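Local coordinates for flavoredoxin (PDB 2D5M), which binds flavin mononucleotide and probably carries electrons as a member of the flavin reductase-like, FMN-binding family, at residues P15-G20 / A34-C39; F66-P71 / M116-K121; V48-A53 / T132-E137. All blocks are in the same frame, centred on the assembly; numbering follows the deposited sequence.

Contact 1 of 3, residues P15-G20 / A34-C39; sequences PLFLVG and AWAGIC. With ZN (zinc ion), chain D; FMN (flavin mononucleotide), chain E.
Phe17 and Ala36 meet through side-chain carbons where the paired strands 14-22 and 28-41 have begun to part. CB of Phe17 starts toward segment 34-39, and CG sits anti to the carbonyl carbon (chi1 -68°), beside the backbone N. From there CD1 lies 3.6 Å and CE1 3.7 Å from Ala36 CB, an oblique approach to the ring. CE1 also comes within 4.3 Å of Gly37 N. One ring face is covered toward its rim by Pro15 CB, and Ile68, Ile70 and Tyr12 of the second subunit also pack on Phe17. The segments belong to a beta hairpin in this FMN-binding split barrel; Phe17 still pairs with Ala33 through the backbone, but beyond it Pro15 O receives a CA-H contact from Ala34 CA at 3.2 Å and finds no hydrogen-bond partner in the model, although buried. Ala34 and Trp35 turn their amides to the flavin instead: Ala34 N donates to FMN N5 (3.1 Å, 155°), and Trp35 N to FMN O4 (2.9 Å, 161°). At the far end Cys39 SG binds zinc at 2.4 Å, with Cys40 of the same chain, His131 of the second subunit and a water as the other ligands.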
loop_
_atom_site.group_PDB
_atom_site.type_symbol
_atom_site.label_atom_id
_atom_site.label_comp_id
_atom_site.label_asym_id
_atom_site.label_seq_id
_atom_site.Cartn_x
_atom_site.Cartn_y
_atom_site.Cartn_z
ATOM N N PRO A 15 3.834 -2.204 -0.328
ATOM C CA PRO A 15 4.347 -2.981 0.806
ATOM C C PRO A 15 5.023 -4.246 0.351
ATOM O O PRO A 15 4.980 -4.690 -0.808
ATOM C CB PRO A 15 3.076 -3.261 1.592
ATOM C CG PRO A 15 2.033 -3.410 0.541
ATOM C CD PRO A 15 2.378 -2.400 -0.508
ATOM N N LEU A 16 5.657 -4.894 1.330
ATOM C CA LEU A 16 6.218 -6.223 1.155
ATOM C C LEU A 16 5.715 -7.060 2.317
ATOM O O LEU A 16 6.370 -7.212 3.354
ATOM C CB LEU A 16 7.777 -6.212 1.085
ATOM C CG LEU A 16 8.435 -7.578 0.819
ATOM C CD1 LEU A 16 8.017 -8.110 -0.526
ATOM C CD2 LEU A 16 9.949 -7.476 0.948
ATOM N N PHE A 17 4.496 -7.564 2.177
ATOM C CA PHE A 17 3.871 -8.393 3.187
ATOM C C PHE A 17 4.225 -9.862 2.973
ATOM O O PHE A 17 4.074 -10.370 1.888
ATOM C CB PHE A 17 2.358 -8.248 3.080
ATOM C CG PHE A 17 1.813 -6.857 3.466
ATOM C CD1 PHE A 17 0.544 -6.498 3.011
ATOM C CD2 PHE A 17 2.503 -5.935 4.256
ATOM C CE1 PHE A 17 -0.072 -5.315 3.340
ATOM C CE2 PHE A 17 1.855 -4.724 4.600
ATOM C CZ PHE A 17 0.583 -4.412 4.169
ATOM N N LEU A 18 4.594 -10.568 4.045
ATOM C CA LEU A 18 4.701 -12.004 3.949
ATOM C C LEU A 18 3.413 -12.631 4.500
ATOM O O LEU A 18 3.101 -12.541 5.702
ATOM C CB LEU A 18 5.902 -12.597 4.641
ATOM C CG LEU A 18 7.218 -12.335 3.875
ATOM C CD1 LEU A 18 7.594 -10.869 3.984
ATOM C CD2 LEU A 18 8.289 -13.310 4.354
ATOM N N VAL A 19 2.632 -13.227 3.610
ATOM C CA VAL A 19 1.333 -13.810 3.928
ATOM C C VAL A 19 1.557 -15.224 4.383
ATOM O O VAL A 19 2.097 -16.056 3.630
ATOM C CB VAL A 19 0.416 -13.769 2.699
ATOM C CG1 VAL A 19 -0.907 -14.421 3.033
ATOM C CG2 VAL A 19 0.169 -12.327 2.228
ATOM N N GLY A 20 1.181 -15.507 5.636
ATOM C CA GLY A 20 1.454 -16.797 6.291
ATOM C C GLY A 20 0.202 -17.627 6.379
ATOM O O GLY A 20 -0.882 -17.130 6.720
ATOM N N ALA A 34 2.804 -7.679 -2.606
ATOM C CA ALA A 34 2.831 -6.233 -2.668
ATOM C C ALA A 34 1.533 -5.628 -3.174
ATOM O O ALA A 34 1.320 -4.413 -3.013
ATOM C CB ALA A 34 3.978 -5.747 -3.550
ATOM N N TRP A 35 0.657 -6.418 -3.824
ATOM C CA TRP A 35 -0.625 -5.924 -4.336
ATOM C C TRP A 35 -1.613 -6.039 -3.181
ATOM O O TRP A 35 -2.426 -6.962 -3.084
ATOM C CB TRP A 35 -1.088 -6.705 -5.539
ATOM C CG TRP A 35 -0.420 -6.456 -6.867
ATOM C CD1 TRP A 35 -0.916 -6.968 -8.021
ATOM C CD2 TRP A 35 0.746 -5.705 -7.251
ATOM N NE1 TRP A 35 -0.151 -6.598 -9.085
ATOM C CE2 TRP A 35 0.879 -5.820 -8.653
ATOM C CE3 TRP A 35 1.686 -4.923 -6.573
ATOM C CZ2 TRP A 35 1.903 -5.218 -9.369
ATOM C CZ3 TRP A 35 2.716 -4.323 -7.275
ATOM C CH2 TRP A 35 2.823 -4.469 -8.682
ATOM N N ALA A 36 -1.502 -5.116 -2.239
ATOM C CA ALA A 36 -2.121 -5.223 -0.942
ATOM C C ALA A 36 -2.147 -3.872 -0.270
ATOM O O ALA A 36 -1.341 -2.991 -0.567
ATOM C CB ALA A 36 -1.346 -6.210 -0.048
ATOM N N GLY A 37 -3.058 -3.745 0.716
ATOM C CA GLY A 37 -3.084 -2.567 1.567
ATOM C C GLY A 37 -4.290 -2.641 2.464
ATOM O O GLY A 37 -5.104 -3.541 2.386
ATOM N N ILE A 38 -4.356 -1.693 3.424
ATOM C CA ILE A 38 -5.528 -1.585 4.290
ATOM C C ILE A 38 -6.705 -1.198 3.423
ATOM O O ILE A 38 -6.566 -0.332 2.545
ATOM C CB ILE A 38 -5.268 -0.628 5.442
ATOM C CG1 ILE A 38 -4.093 -1.134 6.311
ATOM C CG2 ILE A 38 -6.518 -0.377 6.269
ATOM C CD1 ILE A 38 -3.589 -0.126 7.318
ATOM N N CYS A 39 -7.852 -1.813 3.640
ATOM C CA CYS A 39 -9.038 -1.465 2.868
ATOM C C CYS A 39 -10.144 -0.854 3.680
ATOM O O CYS A 39 -10.945 -0.105 3.101
ATOM C CB CYS A 39 -9.630 -2.628 2.054
ATOM S SG CYS A 39 -10.130 -4.070 3.055
HETATM ZN ZN ZN D . -12.460 -3.731 3.437
HETATM N N1 FMN E . 1.996 -12.898 -5.876
HETATM C C2 FMN E . 0.662 -12.627 -5.718
HETATM O O2 FMN E . -0.197 -13.457 -6.045
HETATM N N3 FMN E . 0.289 -11.383 -5.216
HETATM C C4 FMN E . 1.155 -10.364 -4.887
HETATM O O4 FMN E . 0.723 -9.277 -4.449
HETATM C C4A FMN E . 2.536 -10.627 -5.102
HETATM N N5 FMN E . 3.441 -9.650 -4.855
HETATM C C5A FMN E . 4.760 -10.024 -4.922
HETATM C C6 FMN E . 5.737 -9.028 -4.641
HETATM C C7 FMN E . 7.098 -9.291 -4.632
HETATM C C7M FMN E . 8.128 -8.215 -4.381
HETATM C C8 FMN E . 7.508 -10.653 -4.889
HETATM C C8M FMN E . 8.986 -10.997 -4.795
HETATM C C9 FMN E . 6.572 -11.612 -5.235
HETATM C C9A FMN E . 5.216 -11.332 -5.251
HETATM N N10 FMN E . 4.221 -12.262 -5.626
HETATM C C10 FMN E . 2.891 -11.946 -5.501
HETATM C "C1'" FMN E . 4.618 -13.624 -6.080
HETATM C "C2'" FMN E . 4.447 -14.684 -4.994
HETATM O "O2'" FMN E . 5.022 -14.286 -3.743
HETATM C "C3'" FMN E . 5.141 -15.968 -5.460
HETATM O "O3'" FMN E . 4.369 -16.479 -6.571
HETATM C "C4'" FMN E . 5.290 -17.030 -4.381
HETATM O "O4'" FMN E . 6.263 -17.983 -4.893
HETATM C "C5'" FMN E . 4.027 -17.744 -4.049
HETATM O "O5'" FMN E . 4.337 -18.743 -3.024
HETATM P P FMN E . 3.315 -19.941 -2.687
HETATM O O1P FMN E . 3.080 -20.742 -3.976
HETATM O O2P FMN E . 2.012 -19.390 -2.158
HETATM O O3P FMN E . 4.121 -20.708 -1.655
HETATM O O HOH W 1 -13.324 -5.199 4.889
#

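Contact 2 of 3, residues F66-P71 / M116-K121; sequences FTISIP and MAIELK
Leu120 lies against Phe66 across a pair of antiparallel strands, and this end holds the closest side-chain packing of the contact. Leu120 CB stands over the centre of the Phe66 ring, 4.0 Å from the centroid and only 11° off the normal, a CH-pi contact. A chi1 of 58° sets Phe66 CG between the backbone N and the carbonyl carbon, and the end of the side chain comes nearer to segment 116-121. The CD1 branch of Leu120 reaches Phe66 CE1 at 3.8 Å and also Ile68 CG1 at 3.9 Å, touching two residues on the same face of strand 65-70. Beneath these groups the backbone is firmly paired: Ile118 N donates to Ile68 O at 2.7 Å, while Ile68 N returns a bond to Ile118 O. Toward Ile70 the packing is somewhat less close. Ile70 and Met116 run side by side, but Ile70 CD1 approaches Met116 SD no closer than 4.1 Å, and Tyr12 of the second subunit packs on both. The opposite face, with Thr67, Ser69, Ala117 and Glu119, has little side-chain contact between the strands; Ser69 OG is 4.2 Å from Ala117 CB. Its polar groups look elsewhere: Thr67 OG1 bonds to Pro109 O, Ser69 OG to Val111 N, and the Glu119 carboxylate accepts from the amides of Glu104 and His105 and makes a salt bridge to Lys142 NZ. Only Lys121, at the end, is exposed. Bonded pairs at Phe66-Leu120 and Ile68-Ile118, with 165° between strand directions, mark an antiparallel ladder of the FMN-binding split-barrel fold.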
loop_
_atom_site.group_PDB
_atom_site.type_symbol
_atom_site.label_atom_id
_atom_site.label_comp_id
_atom_site.label_asym_id
_atom_site.label_seq_id
_atom_site.Cartn_x
_atom_site.Cartn_y
_atom_site.Cartn_z
ATOM N N PHE A 66 -5.156 -16.121 7.694
ATOM C CA PHE A 66 -3.808 -15.898 7.246
ATOM C C PHE A 66 -3.198 -14.832 8.166
ATOM O O PHE A 66 -3.909 -14.125 8.876
ATOM C CB PHE A 66 -3.725 -15.459 5.789
ATOM C CG PHE A 66 -4.478 -14.198 5.395
ATOM C CD1 PHE A 66 -3.782 -12.980 5.310
ATOM C CD2 PHE A 66 -5.803 -14.210 5.065
ATOM C CE1 PHE A 66 -4.442 -11.838 4.872
ATOM C CE2 PHE A 66 -6.479 -13.042 4.689
ATOM C CZ PHE A 66 -5.798 -11.847 4.581
ATOM N N THR A 67 -1.881 -14.746 8.141
ATOM C CA THR A 67 -1.184 -13.689 8.812
ATOM C C THR A 67 -0.446 -12.830 7.776
ATOM O O THR A 67 -0.242 -13.258 6.656
ATOM C CB THR A 67 -0.146 -14.212 9.831
ATOM O OG1 THR A 67 0.861 -14.872 9.087
ATOM C CG2 THR A 67 -0.796 -15.111 10.847
ATOM N N ILE A 68 -0.044 -11.627 8.207
ATOM C CA ILE A 68 0.896 -10.786 7.501
ATOM C C ILE A 68 2.036 -10.504 8.460
ATOM O O ILE A 68 1.836 -9.935 9.511
ATOM C CB ILE A 68 0.224 -9.518 6.974
ATOM C CG1 ILE A 68 -0.710 -9.871 5.804
ATOM C CG2 ILE A 68 1.287 -8.458 6.585
ATOM C CD1 ILE A 68 -1.635 -8.763 5.378
ATOM N N SER A 69 3.228 -10.884 8.034
ATOM C CA SER A 69 4.435 -10.562 8.784
ATOM C C SER A 69 5.226 -9.541 7.981
ATOM O O SER A 69 5.383 -9.668 6.764
ATOM C CB SER A 69 5.272 -11.822 9.026
ATOM O OG SER A 69 4.579 -12.807 9.736
ATOM N N ILE A 70 5.720 -8.506 8.674
ATOM C CA ILE A 70 6.389 -7.386 8.007
ATOM C C ILE A 70 7.895 -7.533 8.248
ATOM O O ILE A 70 8.326 -7.473 9.383
ATOM C CB ILE A 70 5.825 -6.072 8.514
ATOM C CG1 ILE A 70 4.333 -5.994 8.145
ATOM C CG2 ILE A 70 6.590 -4.890 7.975
ATOM C CD1 ILE A 70 3.550 -4.791 8.344
ATOM N N PRO A 71 8.668 -7.761 7.174
ATOM C CA PRO A 71 10.123 -7.972 7.373
ATOM C C PRO A 71 10.788 -6.618 7.687
ATOM O O PRO A 71 10.420 -5.570 7.147
ATOM C CB PRO A 71 10.612 -8.474 6.040
ATOM C CG PRO A 71 9.634 -7.892 5.067
ATOM C CD PRO A 71 8.273 -7.852 5.775
ATOM N N MET A 116 7.000 -7.313 13.336
ATOM C CA MET A 116 5.567 -7.015 13.361
ATOM C C MET A 116 4.809 -8.126 12.618
ATOM O O MET A 116 5.199 -8.543 11.535
ATOM C CB MET A 116 5.308 -5.686 12.702
ATOM C CG MET A 116 3.888 -5.226 12.612
ATOM S SD MET A 116 4.000 -3.469 12.157
ATOM C CE MET A 116 2.285 -3.137 12.146
ATOM N N ALA A 117 3.694 -8.548 13.202
ATOM C CA ALA A 117 2.861 -9.586 12.627
ATOM C C ALA A 117 1.378 -9.209 12.883
ATOM O O ALA A 117 1.035 -8.666 13.915
ATOM C CB ALA A 117 3.181 -10.935 13.210
ATOM N N ILE A 118 0.561 -9.514 11.902
ATOM C CA ILE A 118 -0.863 -9.223 11.919
ATOM C C ILE A 118 -1.611 -10.533 11.713
ATOM O O ILE A 118 -1.260 -11.300 10.796
ATOM C CB ILE A 118 -1.203 -8.213 10.780
ATOM C CG1 ILE A 118 -0.315 -6.991 10.816
ATOM C CG2 ILE A 118 -2.682 -7.877 10.856
ATOM C CD1 ILE A 118 -0.485 -6.075 9.618
ATOM N N GLU A 119 -2.595 -10.815 12.547
ATOM C CA GLU A 119 -3.424 -11.996 12.443
ATOM C C GLU A 119 -4.753 -11.647 11.803
ATOM O O GLU A 119 -5.435 -10.729 12.300
ATOM C CB GLU A 119 -3.669 -12.599 13.848
ATOM C CG GLU A 119 -2.406 -13.031 14.550
ATOM C CD GLU A 119 -2.643 -14.005 15.683
ATOM O OE1 GLU A 119 -3.643 -14.788 15.563
ATOM O OE2 GLU A 119 -1.809 -14.018 16.618
ATOM N N LEU A 120 -5.111 -12.346 10.738
ATOM C CA LEU A 120 -6.324 -12.021 9.984
ATOM C C LEU A 120 -7.241 -13.233 9.802
ATOM O O LEU A 120 -6.839 -14.362 9.557
ATOM C CB LEU A 120 -5.996 -11.434 8.602
ATOM C CG LEU A 120 -5.101 -10.192 8.656
ATOM C CD1 LEU A 120 -3.628 -10.537 8.370
ATOM C CD2 LEU A 120 -5.571 -9.091 7.703
ATOM N N LYS A 121 -8.548 -12.922 9.906
ATOM C CA LYS A 121 -9.640 -13.840 9.605
ATOM C C LYS A 121 -10.196 -13.506 8.253
ATOM O O LYS A 121 -10.558 -12.338 7.991
ATOM C CB LYS A 121 -10.743 -13.719 10.653
ATOM C CG LYS A 121 -12.028 -14.485 10.438
ATOM C CD LYS A 121 -13.102 -14.228 11.487
ATOM C CE LYS A 121 -13.612 -12.797 11.483
ATOM N NZ LYS A 121 -14.900 -12.507 12.133
#

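Contact 3 of 3, residues V48-A53 / T132-E137. With FMN (flavin mononucleotide), chain E.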
loop_
_atom_site.group_PDB
_atom_site.type_symbol
_atom_site.label_atom_id
_atom_site.label_comp_id
_atom_site.label_asym_id
_atom_site.label_seq_id
_atom_site.Cartn_x
_atom_site.Cartn_y
_atom_site.Cartn_z
ATOM N N VAL A 48 -5.638 -8.324 0.018
ATOM C CA VAL A 48 -4.446 -8.877 -0.633
ATOM C C VAL A 48 -4.898 -9.559 -1.923
ATOM O O VAL A 48 -5.814 -10.377 -1.896
ATOM C CB VAL A 48 -3.710 -9.858 0.272
ATOM C CG1 VAL A 48 -2.347 -10.056 -0.389
ATOM C CG2 VAL A 48 -3.564 -9.423 1.719
ATOM N N SER A 49 -4.280 -9.222 -3.013
ATOM C CA SER A 49 -4.573 -9.850 -4.306
ATOM C C SER A 49 -3.637 -10.999 -4.518
ATOM O O SER A 49 -2.486 -10.747 -4.840
ATOM C CB SER A 49 -4.408 -8.806 -5.407
ATOM O OG SER A 49 -5.344 -7.781 -5.282
ATOM N N LEU A 50 -4.098 -12.230 -4.359
ATOM C CA LEU A 50 -3.302 -13.432 -4.493
ATOM C C LEU A 50 -3.800 -14.254 -5.663
ATOM O O LEU A 50 -4.982 -14.551 -5.768
ATOM C CB LEU A 50 -3.380 -14.282 -3.208
ATOM C CG LEU A 50 -2.990 -13.594 -1.893
ATOM C CD1 LEU A 50 -2.950 -14.526 -0.710
ATOM C CD2 LEU A 50 -1.630 -12.872 -2.068
ATOM N N ARG A 51 -2.882 -14.635 -6.524
ATOM C CA ARG A 51 -3.202 -15.415 -7.688
ATOM C C ARG A 51 -3.570 -16.837 -7.333
ATOM O O ARG A 51 -3.038 -17.464 -6.427
ATOM C CB ARG A 51 -2.007 -15.437 -8.666
ATOM C CG ARG A 51 -1.751 -14.106 -9.315
ATOM C CD ARG A 51 -0.421 -13.990 -10.107
ATOM N NE ARG A 51 0.586 -14.147 -9.076
ATOM C CZ ARG A 51 1.299 -15.245 -8.798
ATOM N NH1 ARG A 51 1.296 -16.317 -9.564
ATOM N NH2 ARG A 51 2.061 -15.210 -7.721
ATOM N N LYS A 52 -4.480 -17.395 -8.191
ATOM C CA LYS A 52 -4.944 -18.770 -7.986
ATOM C C LYS A 52 -3.854 -19.797 -8.054
ATOM O O LYS A 52 -3.949 -20.891 -7.479
ATOM C CB LYS A 52 -6.069 -19.033 -8.992
ATOM C CG LYS A 52 -7.336 -18.237 -8.835
ATOM C CD LYS A 52 -8.413 -18.598 -9.823
ATOM C CE LYS A 52 -9.746 -18.085 -9.319
ATOM N NZ LYS A 52 -10.784 -17.899 -10.389
ATOM N N ALA A 53 -2.764 -19.518 -8.787
ATOM C CA ALA A 53 -1.670 -20.450 -8.930
ATOM C C ALA A 53 -0.862 -20.588 -7.658
ATOM O O ALA A 53 -0.089 -21.540 -7.509
ATOM C CB ALA A 53 -0.743 -20.033 -10.072
ATOM N N THR A 132 -9.237 -10.280 -8.329
ATOM C CA THR A 132 -9.323 -11.259 -7.239
ATOM C C THR A 132 -8.669 -10.767 -5.954
ATOM O O THR A 132 -7.495 -10.379 -5.981
ATOM C CB THR A 132 -8.610 -12.536 -7.848
ATOM O OG1 THR A 132 -9.337 -12.934 -9.037
ATOM C CG2 THR A 132 -8.561 -13.614 -6.856
ATOM N N GLN A 133 -9.365 -10.767 -4.845
ATOM C CA GLN A 133 -8.793 -10.257 -3.618
ATOM C C GLN A 133 -9.381 -11.004 -2.447
ATOM O O GLN A 133 -10.575 -11.258 -2.368
ATOM C CB GLN A 133 -8.988 -8.739 -3.319
ATOM C CG GLN A 133 -8.562 -7.713 -4.316
ATOM C CD GLN A 133 -9.378 -6.468 -3.838
ATOM O OE1 GLN A 133 -8.817 -5.569 -3.250
ATOM N NE2 GLN A 133 -10.681 -6.652 -4.066
ATOM N N PHE A 134 -8.512 -11.303 -1.505
ATOM C CA PHE A 134 -8.938 -11.779 -0.192
ATOM C C PHE A 134 -8.978 -10.600 0.782
ATOM O O PHE A 134 -8.022 -9.819 0.807
ATOM C CB PHE A 134 -7.978 -12.840 0.372
ATOM C CG PHE A 134 -7.943 -14.141 -0.351
ATOM C CD1 PHE A 134 -6.783 -14.570 -0.954
ATOM C CD2 PHE A 134 -9.035 -15.003 -0.395
ATOM C CE1 PHE A 134 -6.732 -15.794 -1.559
ATOM C CE2 PHE A 134 -8.931 -16.223 -1.045
ATOM C CZ PHE A 134 -7.802 -16.627 -1.652
ATOM N N ILE A 135 -10.043 -10.482 1.529
ATOM C CA ILE A 135 -10.186 -9.427 2.537
ATOM C C ILE A 135 -10.108 -10.100 3.876
ATOM O O ILE A 135 -10.939 -10.980 4.226
ATOM C CB ILE A 135 -11.511 -8.688 2.400
ATOM C CG1 ILE A 135 -11.792 -8.228 0.966
ATOM C CG2 ILE A 135 -11.544 -7.547 3.395
ATOM C CD1 ILE A 135 -10.745 -7.326 0.431
ATOM N N GLY A 136 -9.092 -9.741 4.659
ATOM C CA GLY A 136 -8.938 -10.241 6.007
ATOM C C GLY A 136 -9.278 -9.189 7.033
ATOM O O GLY A 136 -8.871 -8.044 6.917
ATOM N N GLU A 137 -10.035 -9.609 8.036
ATOM C CA GLU A 137 -10.287 -8.783 9.212
ATOM C C GLU A 137 -9.083 -8.924 10.134
ATOM O O GLU A 137 -8.683 -10.024 10.491
ATOM C CB GLU A 137 -11.542 -9.215 9.943
ATOM C CG GLU A 137 -11.807 -8.419 11.193
ATOM C CD GLU A 137 -13.123 -8.708 11.893
ATOM O OE1 GLU A 137 -13.985 -9.411 11.297
ATOM O OE2 GLU A 137 -13.283 -8.228 13.055
HETATM N N1 FMN E . 1.996 -12.898 -5.876
HETATM C C2 FMN E . 0.662 -12.627 -5.718
HETATM O O2 FMN E . -0.197 -13.457 -6.045
HETATM N N3 FMN E . 0.289 -11.383 -5.216
HETATM C C4 FMN E . 1.155 -10.364 -4.887
HETATM O O4 FMN E . 0.723 -9.277 -4.449
HETATM C C4A FMN E . 2.536 -10.627 -5.102
HETATM N N5 FMN E . 3.441 -9.650 -4.855
HETATM C C5A FMN E . 4.760 -10.024 -4.922
HETATM C C6 FMN E . 5.737 -9.028 -4.641
HETATM C C7 FMN E . 7.098 -9.291 -4.632
HETATM C C7M FMN E . 8.128 -8.215 -4.381
HETATM C C8 FMN E . 7.508 -10.653 -4.889
HETATM C C8M FMN E . 8.986 -10.997 -4.795
HETATM C C9 FMN E . 6.572 -11.612 -5.235
HETATM C C9A FMN E . 5.216 -11.332 -5.251
HETATM N N10 FMN E . 4.221 -12.262 -5.626
HETATM C C10 FMN E . 2.891 -11.946 -5.501
HETATM C "C1'" FMN E . 4.618 -13.624 -6.080
HETATM C "C2'" FMN E . 4.447 -14.684 -4.994
HETATM O "O2'" FMN E . 5.022 -14.286 -3.743
HETATM C "C3'" FMN E . 5.141 -15.968 -5.460
HETATM O "O3'" FMN E . 4.369 -16.479 -6.571
HETATM C "C4'" FMN E . 5.290 -17.030 -4.381
HETATM O "O4'" FMN E . 6.263 -17.983 -4.893
HETATM C "C5'" FMN E . 4.027 -17.744 -4.049
HETATM O "O5'" FMN E . 4.337 -18.743 -3.024
HETATM P P FMN E . 3.315 -19.941 -2.687
HETATM O O1P FMN E . 3.080 -20.742 -3.976
HETATM O O2P FMN E . 2.012 -19.390 -2.158
HETATM O O3P FMN E . 4.121 -20.708 -1.655
#
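Val48 and Phe134 form an antiparallel hydrogen-bonded pair with CA atoms 5.4 Å apart: Val48 N donates to Phe134 O and Phe134 N to Val48 O, both at 2.9 Å and bent by only about 20° from straight. This is the rung at which strand 44-48 leaves strand 133-144 in the FMN-binding split-barrel fold of the flavin reductase-like family; past it, segment 48-53 runs on as an irregular loop to the cofactor. One step on, Ser49 CA still makes a CA-H contact with Thr132 O at 3.4 Å. Leu50 then packs on Phe134, the two side chains crossing at about a right angle. Its CD1 branch comes to the ring edge, 3.8 Å from Phe134 CD1, while its CB faces Phe134 CE1. Tyr57 and Ile60 of helix 55-63 also touch Phe134. Ser49 OG passes beside Gln133 CG but hydrogen-bonds to Cys39 O of the second subunit, so this corner of the contact is tied to the dimer. The loop backbone reads the pyrimidine side of the flavin: FMN N3 donates to Ser49 O almost straight (175°), and Arg51 N donates to FMN O2. Arg51 folds back at chi3 (-64°), which turns NE toward the flavin, and the guanidinium presents its edge to the ring system. Its NH2 is shared between ring and ribityl chain, donating in the guanidinium plane to FMN N1 at 3.0 Å and to FMN O3' at 2.9 Å.

All three contacts belong to one antiparallel sheet. Contact 1 closes first along the chain, and contact 2 lies between the two segments of contact 3. The centres of contacts 1 and 2 are about 9 Å apart, those of 1 and 3 about 10 Å, and those of 2 and 3 about 14 Å. Strands 14-22 and 65-70 pair to join contacts 1 and 2, strands 116-126 and 133-144 to join 2 and 3. Trp35 O and Ser49 N, 2.9 Å apart, link contact 1 to contact 3. These two share the flavin, with 34-39 at its N5-O4 edge and 48-53 at its pyrimidine side, whereas contact 2 is buried sheet; all three touch the second subunit.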